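Local coordinates for protein probable transcriptional regulator phnF (Escherichia coli, PDB 2FA1) that is probably a GntR/HutC-family transcriptional regulator belonging to the operon for alkylphosphonate uptake and C-P lyase, represented here by its C-terminal effector-binding (UTRA) domain, at residues V28-S33 with E46-L51; H67-L72 with P141-V146; P76-F81 with D88-Q93; I96-S101 with N133-E138. All coordinates share one frame; numbering follows the deposited sequence. Where two conformers were deposited one is given.

Contact 1 (V28-S33 with E46-L51); sequences VLRPAS and ENVIHL
R30 starts from a crowded rotamer, its CG set between the backbone N and the carbonyl carbon (chi1 70°), and so lies alongside H50 of the adjacent strand. R30 CB leads to CG, which rests near H50 CB; R30 CD comes within 3.1 Å of H50 ND1. The chain then bends at chi3, NE and CZ pass beside H50 ND1, and R30 NH2 donates to H50 ND1 at 3.0 Å. The donor arrives at the edge of the imidazole, in the ring plane, whereas H50 ND1 lies out of the guanidinium plane; the two planes stand 58° apart and the bond is bent to 140°.

Beneath this pair runs an antiparallel ladder. V28 and H50 exchange two backbone bonds, H50 N to V28 O being the straighter at 2.8 Å, and R30 exchanges two with V48. On the opposite face L29 CD2 meets I49 CG1 at 3.7 Å. Past P31, A32 N bonds to E46 O at 3.0 Å, while A32 CB packs on V48 CG1.

H50 NE2 is bonded to D66 OD1, and Y68 stacks on the ring. With ND1 accepting from an arginine and NE2 facing a carboxylate, the imidazole is probably neutral and protonated on NE2.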
loop_
_atom_site.group_PDB
_atom_site.type_symbol
_atom_site.label_atom_id
_atom_site.label_comp_id
_atom_site.label_asym_id
_atom_site.label_seq_id
_atom_site.Cartn_x
_atom_site.Cartn_y
_atom_site.Cartn_z
ATOM N N VAL A 28 -6.616 25.009 10.270
ATOM C CA VAL A 28 -5.866 26.238 10.524
ATOM C C VAL A 28 -5.151 26.688 9.292
ATOM O O VAL A 28 -4.930 25.893 8.396
ATOM C CB VAL A 28 -4.815 26.017 11.672
ATOM C CG1 VAL A 28 -5.531 25.848 13.026
ATOM C CG2 VAL A 28 -3.755 24.978 11.385
ATOM N N LEU A 29 -4.797 27.975 9.211
ATOM C CA LEU A 29 -3.805 28.363 8.221
ATOM C C LEU A 29 -2.429 28.282 8.854
ATOM O O LEU A 29 -2.236 28.718 10.016
ATOM C CB LEU A 29 -4.118 29.780 7.754
ATOM C CG LEU A 29 -5.484 29.954 7.034
ATOM C CD1 LEU A 29 -6.055 31.397 7.112
ATOM C CD2 LEU A 29 -5.313 29.576 5.616
ATOM N N ARG A 30 -1.447 27.775 8.139
ATOM C CA ARG A 30 -0.139 27.690 8.751
ATOM C C ARG A 30 0.947 27.658 7.677
ATOM O O ARG A 30 0.727 27.220 6.585
ATOM C CB ARG A 30 -0.066 26.409 9.606
ATOM C CG ARG A 30 -0.042 25.127 8.843
ATOM C CD ARG A 30 -0.411 23.984 9.754
ATOM N NE ARG A 30 0.508 24.053 10.875
ATOM C CZ ARG A 30 0.377 23.557 12.099
ATOM N NH1 ARG A 30 1.380 23.821 12.934
ATOM N NH2 ARG A 30 -0.674 22.860 12.527
ATOM N N PRO A 31 2.177 28.123 7.996
ATOM C CA PRO A 31 3.265 27.998 7.038
ATOM C C PRO A 31 3.592 26.561 6.638
ATOM O O PRO A 31 3.601 25.676 7.504
ATOM C CB PRO A 31 4.467 28.614 7.822
ATOM C CG PRO A 31 3.811 29.551 8.722
ATOM C CD PRO A 31 2.621 28.775 9.234
ATOM N N ALA A 32 3.802 26.325 5.341
ATOM C CA ALA A 32 4.199 25.058 4.766
ATOM C C ALA A 32 5.631 24.680 5.206
ATOM O O ALA A 32 6.593 25.477 5.079
ATOM C CB ALA A 32 4.094 25.100 3.265
ATOM N N SER A 33 5.739 23.491 5.766
ATOM C CA SER A 33 7.047 22.862 6.019
ATOM C C SER A 33 7.746 22.495 4.713
ATOM O O SER A 33 7.137 22.505 3.666
ATOM C CB SER A 33 6.822 21.601 6.862
ATOM O OG SER A 33 6.189 20.610 6.110
ATOM N N GLU A 46 5.262 29.647 2.912
ATOM C CA GLU A 46 3.992 30.304 2.577
ATOM C C GLU A 46 2.871 29.445 3.137
ATOM O O GLU A 46 3.002 28.200 3.125
ATOM C CB GLU A 46 3.767 30.489 1.068
ATOM C CG GLU A 46 4.759 31.460 0.336
ATOM C CD GLU A 46 4.921 32.829 0.997
ATOM O OE1 GLU A 46 3.910 33.514 1.223
ATOM O OE2 GLU A 46 6.082 33.231 1.281
ATOM N N ASN A 47 1.780 30.124 3.506
ATOM C CA ASN A 47 0.635 29.555 4.259
ATOM C C ASN A 47 -0.001 28.506 3.382
ATOM O O ASN A 47 -0.110 28.682 2.226
ATOM C CB ASN A 47 -0.420 30.585 4.714
ATOM C CG ASN A 47 0.005 31.320 6.008
ATOM O OD1 ASN A 47 0.899 30.849 6.692
ATOM N ND2 ASN A 47 -0.693 32.387 6.381
ATOM N N VAL A 48 -0.533 27.485 4.032
ATOM C CA VAL A 48 -1.410 26.485 3.390
ATOM C C VAL A 48 -2.563 26.293 4.413
ATOM O O VAL A 48 -2.496 26.788 5.521
ATOM C CB VAL A 48 -0.630 25.126 3.226
ATOM C CG1 VAL A 48 0.564 25.243 2.138
ATOM C CG2 VAL A 48 -0.127 24.545 4.590
ATOM N N ILE A 49 -3.648 25.620 3.983
ATOM C CA ILE A 49 -4.743 25.290 4.888
ATOM C C ILE A 49 -4.369 23.883 5.357
ATOM O O ILE A 49 -4.164 23.008 4.545
ATOM C CB ILE A 49 -6.079 25.276 4.121
ATOM C CG1 ILE A 49 -6.454 26.708 3.651
ATOM C CG2 ILE A 49 -7.177 24.688 5.044
ATOM C CD1 ILE A 49 -7.640 26.641 2.600
ATOM N N HIS A 50 -4.309 23.715 6.667
ATOM C CA HIS A 50 -4.039 22.381 7.225
ATOM C C HIS A 50 -5.285 21.944 7.986
ATOM O O HIS A 50 -5.718 22.640 8.921
ATOM C CB HIS A 50 -2.910 22.597 8.226
ATOM C CG HIS A 50 -2.575 21.360 8.991
ATOM N ND1 HIS A 50 -1.961 21.393 10.219
ATOM C CD2 HIS A 50 -2.766 20.048 8.693
ATOM C CE1 HIS A 50 -1.800 20.152 10.655
ATOM N NE2 HIS A 50 -2.200 19.325 9.712
ATOM N N LEU A 51 -5.814 20.774 7.569
ATOM C CA LEU A 51 -6.931 20.117 8.293
ATOM C C LEU A 51 -6.374 18.812 8.801
ATOM O O LEU A 51 -5.738 18.083 8.016
ATOM C CB LEU A 51 -8.048 19.787 7.303
ATOM C CG LEU A 51 -9.184 20.769 7.503
ATOM C CD1 LEU A 51 -8.648 22.112 6.930
ATOM C CD2 LEU A 51 -10.417 20.379 6.771
#

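Contact 2 (H67-L72 with P141-V146); sequences HYFADL and PAEYSV
Backbone hydrogen bonds set the register: residues 67-69 and 143-146 run antiparallel, at 167°. Y68 and Y144 form the hydrogen-bonded pair: Y68 N reaches Y144 O at 2.8 Å, and Y144 N returns to Y68 O, both donors in the carbonyl plane. A70 N bonds to A142 O at 3.2 Å from above the carbonyl plane. A142 O also accepts from a water O at 2.7 Å, which accepts from D71 N.

The side-chain hydrogen bond across the strands lies on the face of H67, F69, E143 and S145. H67 ND1 donates to E143 OE1 at 2.8 Å, with ring and carboxylate 10° from coplanar. E143 OE1 also bonds H87 NE2, and E143 OE2 accepts from N133 ND2, so three N-H donors grip this buried carboxylate. Strands 60-69 and 143-150 are the two central strands of the six-stranded antiparallel UTRA sheet, and A142 with E143 forms a classic beta bulge opposite N133.

In a CH-pi contact, E143 CG lies over one face of the F69 ring, 3.9 Å from the centroid. On the other face of the sheet Y68 CD2 touches Y144 CD2 at 3.8 Å, the tyrosines side by side; M3 of the second subunit packs on Y144.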
loop_
_atom_site.group_PDB
_atom_site.type_symbol
_atom_site.label_atom_id
_atom_site.label_comp_id
_atom_site.label_asym_id
_atom_site.label_seq_id
_atom_site.Cartn_x
_atom_site.Cartn_y
_atom_site.Cartn_z
ATOM N N HIS A 67 -4.153 16.913 6.121
ATOM C CA HIS A 67 -4.470 17.288 4.715
ATOM C C HIS A 67 -3.979 18.769 4.550
ATOM O O HIS A 67 -4.285 19.608 5.379
ATOM C CB HIS A 67 -5.967 17.416 4.580
ATOM C CG HIS A 67 -6.702 16.170 4.891
ATOM N ND1 HIS A 67 -7.117 15.273 3.932
ATOM C CD2 HIS A 67 -7.207 15.754 6.063
ATOM C CE1 HIS A 67 -7.786 14.289 4.537
ATOM N NE2 HIS A 67 -7.864 14.560 5.822
ATOM N N TYR A 68 -3.280 19.073 3.436
ATOM C CA TYR A 68 -2.644 20.404 3.364
ATOM C C TYR A 68 -3.095 20.889 1.952
ATOM O O TYR A 68 -2.926 20.145 0.916
ATOM C CB TYR A 68 -1.142 20.261 3.304
ATOM C CG TYR A 68 -0.559 19.706 4.584
ATOM C CD1 TYR A 68 -0.375 20.503 5.670
ATOM C CD2 TYR A 68 -0.214 18.339 4.655
ATOM C CE1 TYR A 68 0.156 19.986 6.840
ATOM C CE2 TYR A 68 0.355 17.807 5.871
ATOM C CZ TYR A 68 0.511 18.653 6.932
ATOM O OH TYR A 68 1.040 18.120 8.135
ATOM N N PHE A 69 -3.804 22.016 1.923
ATOM C CA PHE A 69 -4.335 22.543 0.648
ATOM C C PHE A 69 -3.589 23.815 0.274
ATOM O O PHE A 69 -3.368 24.645 1.117
ATOM C CB PHE A 69 -5.822 22.898 0.795
ATOM C CG PHE A 69 -6.684 21.725 1.103
ATOM C CD1 PHE A 69 -7.332 21.079 0.022
ATOM C CD2 PHE A 69 -6.825 21.249 2.396
ATOM C CE1 PHE A 69 -8.158 19.955 0.292
ATOM C CE2 PHE A 69 -7.655 20.142 2.671
ATOM C CZ PHE A 69 -8.276 19.475 1.655
ATOM N N ALA A 70 -3.235 23.968 -0.989
ATOM C CA ALA A 70 -2.495 25.214 -1.419
ATOM C C ALA A 70 -3.396 26.412 -1.686
ATOM O O ALA A 70 -2.885 27.534 -1.637
ATOM C CB ALA A 70 -1.699 24.932 -2.779
ATOM N N ASP A 71 -4.684 26.180 -2.042
ATOM C CA ASP A 71 -5.525 27.283 -2.466
ATOM C C ASP A 71 -6.221 27.900 -1.284
ATOM O O ASP A 71 -7.234 27.326 -0.772
ATOM C CB ASP A 71 -6.509 26.789 -3.494
ATOM C CG ASP A 71 -7.299 27.927 -4.130
ATOM O OD1 ASP A 71 -7.385 29.020 -3.507
ATOM O OD2 ASP A 71 -7.867 27.674 -5.233
ATOM N N LEU A 72 -5.697 29.087 -0.851
ATOM C CA LEU A 72 -6.244 29.695 0.369
ATOM C C LEU A 72 -7.680 30.159 0.218
ATOM O O LEU A 72 -8.332 30.454 1.253
ATOM C CB LEU A 72 -5.383 30.821 0.930
ATOM C CG LEU A 72 -3.916 30.375 1.046
ATOM C CD1 LEU A 72 -3.128 31.480 1.710
ATOM C CD2 LEU A 72 -3.889 29.113 1.996
ATOM N N PRO A 141 -0.505 20.515 -7.679
ATOM C CA PRO A 141 -1.532 19.725 -6.937
ATOM C C PRO A 141 -2.424 20.653 -6.096
ATOM O O PRO A 141 -2.012 21.794 -5.811
ATOM C CB PRO A 141 -0.730 18.794 -6.011
ATOM C CG PRO A 141 0.709 18.964 -6.403
ATOM C CD PRO A 141 0.884 20.186 -7.292
ATOM N N ALA A 142 -3.600 20.140 -5.727
ATOM C CA ALA A 142 -4.539 20.893 -4.913
ATOM C C ALA A 142 -4.261 20.543 -3.457
ATOM O O ALA A 142 -4.386 21.392 -2.579
ATOM C CB ALA A 142 -6.004 20.578 -5.280
ATOM N N GLU A 143 -3.894 19.281 -3.209
ATOM C CA GLU A 143 -3.927 18.789 -1.799
ATOM C C GLU A 143 -2.853 17.709 -1.648
ATOM O O GLU A 143 -2.712 16.879 -2.570
ATOM C CB GLU A 143 -5.254 18.159 -1.434
ATOM C CG GLU A 143 -5.341 17.578 0.074
ATOM C CD GLU A 143 -6.217 16.387 0.212
ATOM O OE1 GLU A 143 -6.751 16.158 1.290
ATOM O OE2 GLU A 143 -6.337 15.535 -0.683
ATOM N N TYR A 144 -2.146 17.764 -0.513
ATOM C CA TYR A 144 -1.162 16.723 -0.151
ATOM C C TYR A 144 -1.733 16.152 1.162
ATOM O O TYR A 144 -2.004 16.967 2.075
ATOM C CB TYR A 144 0.120 17.424 0.180
ATOM C CG TYR A 144 1.200 16.574 0.801
ATOM C CD1 TYR A 144 1.472 15.298 0.251
ATOM C CD2 TYR A 144 1.932 17.027 1.873
ATOM C CE1 TYR A 144 2.599 14.481 0.776
ATOM C CE2 TYR A 144 3.003 16.201 2.419
ATOM C CZ TYR A 144 3.296 14.969 1.856
ATOM O OH TYR A 144 4.337 14.159 2.338
ATOM N N SER A 145 -1.812 14.806 1.245
ATOM C CA SER A 145 -2.337 14.267 2.519
ATOM C C SER A 145 -1.403 13.186 2.995
ATOM O O SER A 145 -0.813 12.457 2.184
ATOM C CB SER A 145 -3.728 13.740 2.358
ATOM O OG SER A 145 -3.776 12.546 1.667
ATOM N N VAL A 146 -1.307 13.046 4.315
ATOM C CA VAL A 146 -0.443 12.033 4.875
ATOM C C VAL A 146 -1.298 11.312 5.916
ATOM O O VAL A 146 -1.679 11.961 6.912
ATOM C CB VAL A 146 0.706 12.706 5.634
ATOM C CG1 VAL A 146 1.725 11.610 6.304
ATOM C CG2 VAL A 146 1.464 13.773 4.744
HETATM O O HOH W 1 -5.916 23.554 -2.842
#

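Contact 3 (P76-F81 with D88-Q93); sequences PTLQRF and DFLREQ
This is an apolar contact between two short helical elements: helix 75-78 and the turn that follows pack against helix 86-94. F89 has the largest share. Its CG is anti to the backbone N (chi1 178°), which sends the ring across to the other segment, where its partners divide between two faces and an edge. Over one face lies F81 CA, 4.1 Å from the centroid and 23° off the normal, a CH-pi contact. Q93 CG, from the following turn of the same helix, lies over the opposite face, toward its rim. At the edge, in the ring plane, F89 CE2 comes to 3.3 Å from T77 O.

The F81 ring adds an offset edge-to-face pair: its edge is turned to the F89 face, the planes stand at 62°, and F81 CD1 lies 3.7 Å from F89 CG. Beside the F89 ring edge, T77 CG2, also anti to its backbone N, slides past Q93 to meet Q93 CB at 3.6 Å. Deeper in, L78 CD2 and L90 CD1 touch at 4.3 Å.

A type I turn runs from L78 to F81, and R80 NH1 folds back to P76 O at 2.9 Å, on a lone pair. The two short helices lie in the connection between strands 60-69 and 98-109 of the antiparallel UTRA sheet, and through L78 and F81 they pack on strand 47-57.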
loop_
_atom_site.group_PDB
_atom_site.type_symbol
_atom_site.label_atom_id
_atom_site.label_comp_id
_atom_site.label_asym_id
_atom_site.label_seq_id
_atom_site.Cartn_x
_atom_site.Cartn_y
_atom_site.Cartn_z
ATOM N N PRO A 76 -12.949 29.721 3.319
ATOM C CA PRO A 76 -14.358 29.839 3.750
ATOM C C PRO A 76 -15.063 28.449 3.837
ATOM O O PRO A 76 -15.837 28.188 4.777
ATOM C CB PRO A 76 -14.980 30.733 2.625
ATOM C CG PRO A 76 -13.785 31.650 2.310
ATOM C CD PRO A 76 -12.691 30.637 2.167
ATOM N N THR A 77 -14.667 27.547 2.922
ATOM C CA THR A 77 -15.291 26.242 2.915
ATOM C C THR A 77 -14.681 25.340 3.941
ATOM O O THR A 77 -15.374 24.743 4.771
ATOM C CB THR A 77 -15.164 25.629 1.523
ATOM O OG1 THR A 77 -15.939 26.419 0.611
ATOM C CG2 THR A 77 -15.679 24.096 1.496
ATOM N N LEU A 78 -13.356 25.189 3.879
ATOM C CA LEU A 78 -12.688 24.174 4.724
ATOM C C LEU A 78 -12.770 24.456 6.228
ATOM O O LEU A 78 -12.757 23.524 7.084
ATOM C CB LEU A 78 -11.251 23.963 4.232
ATOM C CG LEU A 78 -11.158 23.323 2.873
ATOM C CD1 LEU A 78 -9.701 23.293 2.448
ATOM C CD2 LEU A 78 -11.845 21.881 2.766
ATOM N N GLN A 79 -12.720 25.751 6.606
ATOM C CA GLN A 79 -12.843 26.039 8.039
ATOM C C GLN A 79 -14.175 25.572 8.619
ATOM O O GLN A 79 -14.227 25.332 9.799
ATOM C CB GLN A 79 -12.667 27.523 8.301
ATOM C CG GLN A 79 -13.895 28.359 7.938
ATOM C CD GLN A 79 -13.579 29.883 7.985
ATOM O OE1 GLN A 79 -12.928 30.465 7.080
ATOM N NE2 GLN A 79 -14.138 30.541 9.004
ATOM N N ARG A 80 -15.192 25.362 7.758
ATOM C CA ARG A 80 -16.521 24.909 8.165
ATOM C C ARG A 80 -16.672 23.420 8.194
ATOM O O ARG A 80 -17.759 22.913 8.637
ATOM C CB ARG A 80 -17.565 25.575 7.251
ATOM C CG ARG A 80 -17.590 27.130 7.448
ATOM C CD ARG A 80 -18.631 27.905 6.506
ATOM N NE ARG A 80 -18.918 29.273 7.088
ATOM C CZ ARG A 80 -18.124 30.362 6.988
ATOM N NH1 ARG A 80 -16.979 30.366 6.303
ATOM N NH2 ARG A 80 -18.490 31.503 7.611
ATOM N N PHE A 81 -15.625 22.667 7.819
ATOM C CA PHE A 81 -15.747 21.174 7.901
ATOM C C PHE A 81 -15.797 20.739 9.361
ATOM O O PHE A 81 -15.059 21.249 10.154
ATOM C CB PHE A 81 -14.585 20.517 7.149
ATOM C CG PHE A 81 -14.513 19.020 7.345
ATOM C CD1 PHE A 81 -15.440 18.211 6.683
ATOM C CD2 PHE A 81 -13.585 18.486 8.213
ATOM C CE1 PHE A 81 -15.396 16.789 6.858
ATOM C CE2 PHE A 81 -13.538 17.072 8.389
ATOM C CZ PHE A 81 -14.449 16.276 7.699
ATOM N N ASP A 88 -15.990 14.413 0.233
ATOM C CA ASP A 88 -17.411 14.563 -0.074
ATOM C C ASP A 88 -17.876 15.978 0.356
ATOM O O ASP A 88 -18.633 16.612 -0.364
ATOM C CB ASP A 88 -18.256 13.479 0.587
ATOM C CG ASP A 88 -18.008 12.075 0.022
ATOM O OD1 ASP A 88 -17.426 11.923 -1.063
ATOM O OD2 ASP A 88 -18.419 11.114 0.721
ATOM N N PHE A 89 -17.443 16.452 1.514
ATOM C CA PHE A 89 -17.804 17.795 1.967
ATOM C C PHE A 89 -17.304 18.831 0.966
ATOM O O PHE A 89 -18.061 19.689 0.542
ATOM C CB PHE A 89 -17.127 18.063 3.299
ATOM C CG PHE A 89 -17.402 19.466 3.834
ATOM C CD1 PHE A 89 -18.623 19.791 4.366
ATOM C CD2 PHE A 89 -16.413 20.436 3.758
ATOM C CE1 PHE A 89 -18.862 21.087 4.810
ATOM C CE2 PHE A 89 -16.648 21.729 4.252
ATOM C CZ PHE A 89 -17.865 22.008 4.777
ATOM N N LEU A 90 -16.028 18.757 0.597
ATOM C CA LEU A 90 -15.487 19.740 -0.379
ATOM C C LEU A 90 -16.292 19.707 -1.704
ATOM O O LEU A 90 -16.641 20.783 -2.275
ATOM C CB LEU A 90 -14.060 19.374 -0.645
ATOM C CG LEU A 90 -13.329 20.276 -1.660
ATOM C CD1 LEU A 90 -13.332 21.764 -1.240
ATOM C CD2 LEU A 90 -11.867 19.800 -2.001
ATOM N N ARG A 91 -16.616 18.479 -2.153
ATOM C CA ARG A 91 -17.346 18.345 -3.426
ATOM C C ARG A 91 -18.740 18.895 -3.303
ATOM O O ARG A 91 -19.164 19.679 -4.190
ATOM C CB ARG A 91 -17.357 16.890 -3.941
ATOM C CG ARG A 91 -17.915 16.871 -5.414
ATOM C CD ARG A 91 -18.188 15.446 -5.820
ATOM N NE ARG A 91 -19.220 14.963 -4.919
ATOM C CZ ARG A 91 -19.100 13.979 -4.044
ATOM N NH1 ARG A 91 -17.962 13.268 -3.944
ATOM N NH2 ARG A 91 -20.138 13.725 -3.254
ATOM N N GLU A 92 -19.408 18.580 -2.192
ATOM C CA GLU A 92 -20.800 19.082 -2.008
ATOM C C GLU A 92 -20.828 20.597 -1.924
ATOM O O GLU A 92 -21.788 21.256 -2.406
ATOM C CB GLU A 92 -21.392 18.544 -0.756
ATOM C CG GLU A 92 -21.666 17.013 -0.898
ATOM C CD GLU A 92 -22.178 16.425 0.395
ATOM O OE1 GLU A 92 -23.215 16.949 0.881
ATOM O OE2 GLU A 92 -21.559 15.448 0.934
ATOM N N GLN A 93 -19.819 21.175 -1.281
ATOM C CA GLN A 93 -19.790 22.601 -1.114
ATOM C C GLN A 93 -19.283 23.380 -2.329
ATOM O O GLN A 93 -19.737 24.566 -2.484
ATOM C CB GLN A 93 -18.857 23.003 0.119
ATOM C CG GLN A 93 -19.336 22.547 1.496
ATOM C CD GLN A 93 -20.620 23.259 1.902
ATOM O OE1 GLN A 93 -21.615 22.598 2.140
ATOM N NE2 GLN A 93 -20.607 24.580 1.934
#

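Contact 4 (I96-S101 with N133-E138); sequences IALRRS and NHRDGE
The firm part of this contact is the pairing of strands 98-109 and 125-135, where R99 and H134 exchange two backbone bonds. R99 N to H134 O is nearly straight (173°) at 2.9 Å, its donor in the carbonyl plane. H134 N reaches R99 O at 2.8 Å, but from above the plane of the R99 carbonyl. L98 CB meets N133 CB at 4.0 Å, on the side where L90 and H87 of helix 86-94 cover L98.

N133 and R100 lie side by side next to this pair, their amide and guanidinium planes turned 78° apart. N133 OD1 sits 3.3 Å from R100 CA, but its bond goes to Q16 NE2, while R100 NE bonds Q16 OE1. The backbone of S101 is hydrogen-bonded to the second subunit.

Toward I96 and D136 the contact loosens and becomes solvent-facing. R135, bent at chi3, lays its guanidinium across I96, whose CG1 stands over the centre of one face, 3.9 Å above the plane. The salt bridge from R99 NH1 to D136 OD2 is long, 3.6 Å; the oxygen is at the guanidinium edge, but the planes are 86° apart.

A97 O is buried here without a polar partner. Two directional backbone bonds thus hold the inner end, with the N133 amide and R100 satisfied outside it, by Q16 and E143 among others, whereas the outer end relies on looser charge attraction and apolar cover.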
loop_
_atom_site.group_PDB
_atom_site.type_symbol
_atom_site.label_atom_id
_atom_site.label_comp_id
_atom_site.label_asym_id
_atom_site.label_seq_id
_atom_site.Cartn_x
_atom_site.Cartn_y
_atom_site.Cartn_z
ATOM N N ILE A 96 -15.740 20.671 -6.442
ATOM C CA ILE A 96 -14.341 20.186 -6.699
ATOM C C ILE A 96 -14.253 18.715 -6.324
ATOM O O ILE A 96 -14.550 18.350 -5.196
ATOM C CB ILE A 96 -13.314 20.966 -5.920
ATOM C CG1 ILE A 96 -13.209 22.393 -6.431
ATOM C CG2 ILE A 96 -11.936 20.439 -6.201
ATOM C CD1 ILE A 96 -12.567 23.304 -5.421
ATOM N N ALA A 97 -13.837 17.860 -7.269
ATOM C CA ALA A 97 -13.709 16.397 -6.933
ATOM C C ALA A 97 -12.241 16.157 -7.236
ATOM O O ALA A 97 -11.735 16.387 -8.335
ATOM C CB ALA A 97 -14.653 15.486 -7.749
ATOM N N LEU A 98 -11.502 15.880 -6.183
ATOM C CA LEU A 98 -10.091 15.740 -6.349
ATOM C C LEU A 98 -9.771 14.374 -6.928
ATOM O O LEU A 98 -10.453 13.383 -6.586
ATOM C CB LEU A 98 -9.430 15.837 -4.963
ATOM C CG LEU A 98 -9.775 17.138 -4.325
ATOM C CD1 LEU A 98 -9.505 17.092 -2.769
ATOM C CD2 LEU A 98 -8.941 18.120 -5.048
ATOM N N ARG A 99 -8.782 14.326 -7.802
ATOM C CA ARG A 99 -8.303 13.069 -8.360
ATOM C C ARG A 99 -6.805 12.928 -8.105
ATOM O O ARG A 99 -6.021 13.868 -8.225
ATOM C CB ARG A 99 -8.583 12.997 -9.859
ATOM C CG ARG A 99 -10.054 12.872 -10.188
ATOM C CD ARG A 99 -10.553 11.445 -10.006
ATOM N NE ARG A 99 -11.910 11.400 -9.462
ATOM C CZ ARG A 99 -12.837 12.344 -9.625
ATOM N NH1 ARG A 99 -12.601 13.430 -10.365
ATOM N NH2 ARG A 99 -14.024 12.180 -9.065
ATOM N N ARG A 100 -6.448 11.703 -7.797
ATOM C CA ARG A 100 -5.129 11.311 -7.319
ATOM C C ARG A 100 -4.072 11.332 -8.442
ATOM O O ARG A 100 -4.302 10.800 -9.538
ATOM C CB ARG A 100 -5.316 9.925 -6.768
ATOM C CG ARG A 100 -4.107 9.238 -6.184
ATOM C CD ARG A 100 -3.978 9.393 -4.700
ATOM N NE ARG A 100 -5.218 9.044 -4.009
ATOM C CZ ARG A 100 -5.437 7.878 -3.431
ATOM N NH1 ARG A 100 -4.450 7.007 -3.362
ATOM N NH2 ARG A 100 -6.627 7.604 -2.843
ATOM N N SER A 101 -2.926 11.917 -8.209
ATOM C CA SER A 101 -1.866 11.720 -9.179
ATOM C C SER A 101 -0.851 10.710 -8.733
ATOM O O SER A 101 -0.339 9.905 -9.553
ATOM C CB SER A 101 -1.127 12.997 -9.580
ATOM O OG SER A 101 -0.374 13.562 -8.547
ATOM N N ASN A 133 -3.138 15.110 -4.879
ATOM C CA ASN A 133 -4.464 15.124 -5.479
ATOM C C ASN A 133 -4.598 16.462 -6.195
ATOM O O ASN A 133 -3.949 17.466 -5.824
ATOM C CB ASN A 133 -5.581 15.016 -4.421
ATOM C CG ASN A 133 -5.588 13.683 -3.716
ATOM O OD1 ASN A 133 -5.704 12.613 -4.310
ATOM N ND2 ASN A 133 -5.453 13.733 -2.390
ATOM N N HIS A 134 -5.358 16.412 -7.289
ATOM C CA HIS A 134 -5.419 17.525 -8.278
ATOM C C HIS A 134 -6.872 17.785 -8.607
ATOM O O HIS A 134 -7.701 16.879 -8.501
ATOM C CB HIS A 134 -4.694 17.065 -9.571
ATOM C CG HIS A 134 -3.190 17.080 -9.430
ATOM N ND1 HIS A 134 -2.481 16.010 -8.907
ATOM C CD2 HIS A 134 -2.274 18.045 -9.692
ATOM C CE1 HIS A 134 -1.192 16.317 -8.880
ATOM N NE2 HIS A 134 -1.035 17.537 -9.351
ATOM N N ARG A 135 -7.179 19.053 -8.867
ATOM C CA ARG A 135 -8.461 19.395 -9.500
ATOM C C ARG A 135 -8.205 19.061 -10.959
ATOM O O ARG A 135 -7.200 19.537 -11.573
ATOM C CB ARG A 135 -8.801 20.881 -9.406
ATOM C CG ARG A 135 -8.901 21.406 -8.036
ATOM C CD ARG A 135 -9.206 22.936 -8.051
ATOM N NE ARG A 135 -10.313 23.214 -8.964
ATOM C CZ ARG A 135 -10.993 24.364 -9.023
ATOM N NH1 ARG A 135 -10.643 25.385 -8.250
ATOM N NH2 ARG A 135 -12.005 24.482 -9.899
ATOM N N ASP A 136 -9.064 18.194 -11.468
ATOM C CA ASP A 136 -9.200 17.951 -12.913
ATOM C C ASP A 136 -8.244 18.797 -13.756
ATOM O O ASP A 136 -8.513 19.979 -14.049
ATOM C CB ASP A 136 -10.644 18.191 -13.338
ATOM C CG ASP A 136 -11.515 16.956 -13.180
ATOM O OD1 ASP A 136 -11.984 16.442 -14.229
ATOM O OD2 ASP A 136 -11.733 16.506 -12.031
ATOM N N GLY A 137 -7.117 18.178 -14.103
ATOM C CA GLY A 137 -6.160 18.683 -15.084
ATOM C C GLY A 137 -4.773 19.169 -14.642
ATOM O O GLY A 137 -3.754 18.780 -15.211
ATOM N N GLU A 138 -4.728 20.045 -13.657
ATOM C CA GLU A 138 -3.631 21.012 -13.569
ATOM C C GLU A 138 -2.328 20.543 -12.916
ATOM O O GLU A 138 -2.308 19.660 -12.062
ATOM C CB GLU A 138 -4.091 22.291 -12.853
ATOM C CG GLU A 138 -5.616 22.492 -12.804
ATOM C CD GLU A 138 -6.094 23.049 -11.443
ATOM O OE1 GLU A 138 -7.098 22.518 -10.919
ATOM O OE2 GLU A 138 -5.474 23.988 -10.889
#

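In the fold
From the N terminus, contact 1 closes first, a short loop holding helix 34-40 and joining strand 23-31, outermost within the chain, to strand 47-57. Contact 2 opens on the next strand, 60-69, and closes only at strand 143-150, making the longest loop. Contacts 3 and 4 both nest inside it, one after the other: contact 3 closes the short link between helices 75-78 and 86-94, and contact 4 pairs strands 98-109 and 125-135. Backbone bonds from I49 and L51 to F69 and H67 join contacts 1 and 2; N133 links contact 4 to contact 2. L78 touches residues of contacts 1 and 2, and L90 touches L98, tying the helices to the sheet.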